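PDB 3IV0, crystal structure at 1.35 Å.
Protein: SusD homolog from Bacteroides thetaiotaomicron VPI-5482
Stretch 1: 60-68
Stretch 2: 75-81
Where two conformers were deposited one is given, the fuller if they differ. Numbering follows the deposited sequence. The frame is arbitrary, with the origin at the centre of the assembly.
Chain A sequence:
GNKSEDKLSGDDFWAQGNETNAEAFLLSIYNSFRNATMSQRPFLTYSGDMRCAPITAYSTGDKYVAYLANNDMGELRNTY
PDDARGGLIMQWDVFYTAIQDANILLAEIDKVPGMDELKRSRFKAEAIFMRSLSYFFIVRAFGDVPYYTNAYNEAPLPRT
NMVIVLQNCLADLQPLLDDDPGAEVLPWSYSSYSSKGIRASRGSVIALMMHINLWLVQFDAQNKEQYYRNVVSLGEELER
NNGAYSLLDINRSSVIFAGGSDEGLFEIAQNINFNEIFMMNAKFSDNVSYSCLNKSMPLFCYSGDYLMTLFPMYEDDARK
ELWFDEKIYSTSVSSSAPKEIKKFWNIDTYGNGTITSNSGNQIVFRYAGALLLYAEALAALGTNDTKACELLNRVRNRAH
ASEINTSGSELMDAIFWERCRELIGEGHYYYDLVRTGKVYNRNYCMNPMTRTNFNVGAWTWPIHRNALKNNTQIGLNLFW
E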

ATOM      1  N   THR A  60       9.790 -18.349 -18.087  1.00 22.56           N
ATOM      2  CA  THR A  60       9.077 -19.257 -17.189  1.00 24.44           C
ATOM      3  C   THR A  60       9.924 -19.695 -15.990  1.00 24.34           C
ATOM      4  O   THR A  60       9.389 -20.123 -14.975  1.00 24.25           O
ATOM      5  CB  THR A  60       8.568 -20.520 -17.945  1.00 27.11           C
ATOM      6  OG1 THR A  60       9.677 -21.301 -18.396  1.00 35.86           O
ATOM      7  CG2 THR A  60       7.719 -20.132 -19.125  1.00 31.24           C
ATOM      8  N   GLY A  61      11.244 -19.592 -16.106  1.00 23.25           N
ATOM      9  CA  GLY A  61      12.139 -19.821 -14.966  1.00 25.01           C
ATOM     10  C   GLY A  61      11.925 -18.911 -13.750  1.00 24.42           C
ATOM     11  O   GLY A  61      12.338 -19.265 -12.630  1.00 24.51           O
ATOM     12  N   ASP A  62      11.294 -17.747 -13.965  1.00 23.05           N
ATOM     13  CA  ASP A  62      10.900 -16.830 -12.864  1.00 19.28           C
ATOM     14  C   ASP A  62       9.573 -17.320 -12.300  1.00 15.89           C
ATOM     15  O   ASP A  62       8.486 -16.743 -12.532  1.00 16.05           O
ATOM     16  CB  ASP A  62      10.780 -15.402 -13.399  1.00 18.14           C
ATOM     17  CG  ASP A  62      12.114 -14.854 -13.872  1.00 19.73           C
ATOM     18  OD1 ASP A  62      13.135 -15.103 -13.187  1.00 20.50           O
ATOM     19  OD2 ASP A  62      12.142 -14.131 -14.876  1.00 18.88           O
ATOM     20  N   LYS A  63       9.663 -18.411 -11.569  1.00 16.11           N
ATOM     21  CA  LYS A  63       8.504 -19.223 -11.252  1.00 16.70           C
ATOM     22  C   LYS A  63       7.529 -18.502 -10.337  1.00 15.14           C
ATOM     23  O   LYS A  63       6.321 -18.734 -10.389  1.00 15.21           O
ATOM     24  CB  LYS A  63       8.965 -20.519 -10.603  1.00 16.49           C
ATOM     25  CG  LYS A  63       9.642 -21.448 -11.599  1.00 18.71           C
ATOM     26  CD  LYS A  63      10.105 -22.715 -10.907  1.00 24.57           C
ATOM     27  CE  LYS A  63      10.629 -23.695 -11.951  1.00 30.54           C
ATOM     28  NZ  LYS A  63      11.291 -24.880 -11.351  1.00 40.22           N
ATOM     29  N   TYR A  64       8.039 -17.585  -9.526  1.00 14.49           N
ATOM     30  CA  TYR A  64       7.212 -16.862  -8.560  1.00 15.27           C
ATOM     31  C   TYR A  64       6.128 -16.022  -9.225  1.00 13.27           C
ATOM     32  O   TYR A  64       5.071 -15.821  -8.621  1.00 13.71           O
ATOM     33  CB  TYR A  64       8.063 -15.998  -7.635  1.00 14.84           C
ATOM     34  CG  TYR A  64       8.844 -14.903  -8.290  1.00 13.75           C
ATOM     35  CD1 TYR A  64       8.315 -13.647  -8.459  1.00 13.76           C
ATOM     36  CD2 TYR A  64      10.154 -15.126  -8.719  1.00 16.16           C
ATOM     37  CE1 TYR A  64       9.032 -12.630  -9.049  1.00 14.39           C
ATOM     38  CE2 TYR A  64      10.883 -14.110  -9.330  1.00 13.91           C
ATOM     39  CZ  TYR A  64      10.314 -12.860  -9.480  1.00 13.88           C
ATOM     40  OH  TYR A  64      11.040 -11.846 -10.034  1.00 15.82           O
ATOM     41  N   VAL A  65       6.331 -15.596 -10.478  1.00 12.56           N
ATOM     42  CA  VAL A  65       5.314 -14.812 -11.153  1.00 12.97           C
ATOM     43  C   VAL A  65       4.019 -15.607 -11.292  1.00 13.96           C
ATOM     44  O   VAL A  65       2.953 -15.135 -10.925  1.00 14.27           O
ATOM     45  CB  VAL A  65       5.778 -14.309 -12.527  1.00 13.89           C
ATOM     46  CG1 VAL A  65       4.618 -13.609 -13.240  1.00 13.83           C
ATOM     47  CG2 VAL A  65       6.986 -13.374 -12.331  1.00 14.13           C
ATOM     48  N   ALA A  66       4.098 -16.788 -11.893  1.00 14.77           N
ATOM     49  CA  ALA A  66       2.919 -17.659 -11.997  1.00 14.31           C
ATOM     50  C   ALA A  66       2.379 -18.069 -10.650  1.00 14.15           C
ATOM     51  O   ALA A  66       1.177 -18.126 -10.470  1.00 14.43           O
ATOM     52  CB  ALA A  66       3.210 -18.931 -12.857  1.00 15.84           C
ATOM     53  N   TYR A  67       3.240 -18.428  -9.698  1.00 13.68           N
ATOM     54  CA  TYR A  67       2.724 -18.775  -8.386  1.00 13.49           C
ATOM     55  C   TYR A  67       1.870 -17.647  -7.808  1.00 14.43           C
ATOM     56  O   TYR A  67       0.756 -17.884  -7.292  1.00 13.96           O
ATOM     57  CB  TYR A  67       3.848 -19.117  -7.431  1.00 15.66           C
ATOM     58  CG  TYR A  67       4.685 -20.327  -7.810  1.00 15.92           C
ATOM     59  CD1 TYR A  67       4.164 -21.418  -8.501  1.00 19.66           C
ATOM     60  CD2 TYR A  67       6.002 -20.394  -7.406  1.00 16.79           C
ATOM     61  CE1 TYR A  67       4.971 -22.521  -8.798  1.00 21.83           C
ATOM     62  CE2 TYR A  67       6.787 -21.477  -7.683  1.00 20.02           C
ATOM     63  CZ  TYR A  67       6.273 -22.525  -8.379  1.00 20.44           C
ATOM     64  OH  TYR A  67       7.104 -23.596  -8.629  1.00 27.37           O
ATOM     65  N   LEU A  68       2.350 -16.415  -7.877  1.00 14.18           N
ATOM     66  CA  LEU A  68       1.555 -15.288  -7.390  1.00 13.77           C
ATOM     67  C   LEU A  68       0.278 -15.127  -8.168  1.00 13.03           C
ATOM     68  O   LEU A  68      -0.806 -14.999  -7.577  1.00 12.91           O
ATOM     69  CB  LEU A  68       2.386 -14.005  -7.420  1.00 13.71           C
ATOM     70  CG  LEU A  68       3.458 -13.984  -6.343  1.00 15.08           C
ATOM     71  CD1 LEU A  68       4.492 -12.934  -6.667  1.00 14.46           C
ATOM     72  CD2 LEU A  68       2.854 -13.766  -4.941  1.00 15.62           C
ATOM     73  N   GLU A  75       3.301 -23.544  -3.275  1.00 16.65           N
ATOM     74  CA  GLU A  75       4.391 -23.884  -4.198  1.00 16.78           C
ATOM     75  C   GLU A  75       5.421 -22.763  -4.168  1.00 17.27           C
ATOM     76  O   GLU A  75       6.613 -23.002  -4.330  1.00 16.69           O
ATOM     77  CB  GLU A  75       3.908 -24.113  -5.640  1.00 18.92           C
ATOM     78  CG  GLU A  75       2.939 -25.254  -5.844  1.00 24.47           C
ATOM     79  CD  GLU A  75       3.534 -26.626  -5.559  1.00 29.18           C
ATOM     80  OE1 GLU A  75       4.737 -26.738  -5.196  1.00 36.09           O
ATOM     81  OE2 GLU A  75       2.774 -27.613  -5.713  1.00 41.33           O
ATOM     82  N   LEU A  76       4.991 -21.528  -3.996  1.00 14.81           N
ATOM     83  CA  LEU A  76       5.934 -20.416  -3.787  1.00 15.86           C
ATOM     84  C   LEU A  76       6.849 -20.716  -2.565  1.00 14.44           C
ATOM     85  O   LEU A  76       8.068 -20.605  -2.659  1.00 15.64           O
ATOM     86  CB  LEU A  76       5.171 -19.122  -3.571  1.00 16.31           C
ATOM     87  CG  LEU A  76       5.997 -17.825  -3.440  1.00 14.35           C
ATOM     88  CD1 LEU A  76       6.632 -17.488  -4.772  1.00 15.54           C
ATOM     89  CD2 LEU A  76       5.122 -16.660  -2.952  1.00 18.69           C
ATOM     90  N   ARG A  77       6.282 -21.092  -1.432  0.50 12.38           N
ATOM     91  CA  ARG A  77       7.064 -21.389  -0.231  0.50 13.51           C
ATOM     92  C   ARG A  77       7.955 -22.620  -0.453  0.50 12.71           C
ATOM     93  O   ARG A  77       9.026 -22.808   0.175  0.50 11.81           O
ATOM     94  CB  ARG A  77       6.133 -21.637   0.951  0.50 10.78           C
ATOM     95  CG  ARG A  77       6.845 -22.207   2.187  0.50 15.08           C
ATOM     96  CD  ARG A  77       5.886 -22.542   3.315  0.50 11.89           C
ATOM     97  NE  ARG A  77       5.039 -23.686   3.012  0.50 14.77           N
ATOM     98  CZ  ARG A  77       3.947 -24.035   3.710  0.50 12.64           C
ATOM     99  NH1 ARG A  77       3.533 -23.325   4.762  0.50 15.54           N
ATOM    100  NH2 ARG A  77       3.255 -25.102   3.349  0.50 13.04           N
ATOM    101  N   ASN A  78       7.518 -23.845  -1.104  0.60 16.10           N
ATOM    102  CA  ASN A  78       8.401 -24.953  -1.436  0.60 16.13           C
ATOM    103  C   ASN A  78       9.551 -24.563  -2.404  0.60 15.58           C
ATOM    104  O   ASN A  78      10.666 -25.051  -2.237  0.60 17.34           O
ATOM    105  CB  ASN A  78       7.565 -26.119  -1.993  0.60 15.45           C
ATOM    106  CG  ASN A  78       8.377 -27.396  -2.178  0.60 14.96           C
ATOM    107  OD1 ASN A  78       8.580 -27.852  -3.307  0.60 22.59           O
ATOM    108  ND2 ASN A  78       8.830 -27.977  -1.079  0.60 16.05           N
ATOM    109  N   THR A  79       9.319 -23.679  -3.370  1.00 14.52           N
ATOM    110  CA  THR A  79      10.350 -23.347  -4.363  1.00 14.89           C
ATOM    111  C   THR A  79      11.347 -22.326  -3.819  1.00 16.00           C
ATOM    112  O   THR A  79      12.535 -22.411  -4.137  1.00 15.95           O
ATOM    113  CB  THR A  79       9.715 -22.817  -5.662  1.00 16.73           C
ATOM    114  OG1 THR A  79       8.875 -23.841  -6.234  1.00 18.43           O
ATOM    115  CG2 THR A  79      10.755 -22.405  -6.678  1.00 16.94           C
ATOM    116  N   TYR A  80      10.897 -21.429  -2.944  1.00 13.52           N
ATOM    117  CA  TYR A  80      11.736 -20.360  -2.396  1.00 14.03           C
ATOM    118  C   TYR A  80      11.583 -20.314  -0.876  1.00 14.06           C
ATOM    119  O   TYR A  80      11.019 -19.371  -0.318  1.00 13.78           O
ATOM    120  CB  TYR A  80      11.343 -19.013  -2.992  1.00 12.58           C
ATOM    121  CG  TYR A  80      11.298 -18.935  -4.493  1.00 14.85           C
ATOM    122  CD1 TYR A  80      12.441 -18.807  -5.248  1.00 15.29           C
ATOM    123  CD2 TYR A  80      10.071 -18.973  -5.165  1.00 15.43           C
ATOM    124  CE1 TYR A  80      12.374 -18.707  -6.626  1.00 17.73           C
ATOM    125  CE2 TYR A  80      10.002 -18.880  -6.522  1.00 15.82           C
ATOM    126  CZ  TYR A  80      11.156 -18.735  -7.264  1.00 16.53           C
ATOM    127  OH  TYR A  80      11.067 -18.625  -8.640  1.00 17.84           O
ATOM    128  N   PRO A  81      12.045 -21.342  -0.174  1.00 13.27           N
ATOM    129  CA  PRO A  81      11.654 -21.461   1.219  1.00 14.41           C
ATOM    130  C   PRO A  81      12.112 -20.380   2.187  1.00 12.96           C
ATOM    131  O   PRO A  81      11.443 -20.160   3.177  1.00 13.41           O
ATOM    132  CB  PRO A  81      12.264 -22.791   1.653  1.00 17.21           C
ATOM    133  CG  PRO A  81      13.138 -23.247   0.559  1.00 19.73           C
ATOM    134  CD  PRO A  81      12.781 -22.527  -0.674  1.00 14.85           C
TER
HETATM  135  O   HOH W   1      13.187 -18.082  -9.884  1.00 29.31           O

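The helical parts of the two stretches run nearly antiparallel, their N-to-C directions 158° apart and their axes 9.8 Å apart at closest approach. Their CA atoms come nearest at Tyr67 and Leu76, 5.8 Å apart. At the end of the second stretch's helical run, Tyr80 N still donates to Leu76 O at 3.0 Å, although Tyr80 is the first residue to leave helical phi/psi (-132/67).

Tyr67, the residue with the most area covered by the other stretch (89 Å²), lays its ring against the second helix. Glu75 CB sits 4.0 Å from the centroid of the Tyr67 ring and 21° off the normal, a CH-pi contact over one face, while the carboxylate leads away. Tyr67, in the m rotamer (chi1 -63°), has its OH 3.0 Å from Thr79 OG1. Leu76 packs against three residues of the first stretch: its CD1 lies 3.5 Å from Tyr64 CB and 4.0 Å from Tyr67 CD2, and its CD2 lies 4.2 Å from Leu68 CD2, all apolar packing.

Tyr80 reaches the backbone at Lys63 and Tyr64. Its CE2 packs 3.6 Å from Tyr64 CB, and its OH accepts two weak hydrogen bonds, from Lys63 N and Tyr64 N, each 3.3 Å long with N-H...acceptor angles of 120° and 131°. A water 2.5 Å from Tyr80 OH donates to Gly61 O at 3.1 Å, bridging the stretches.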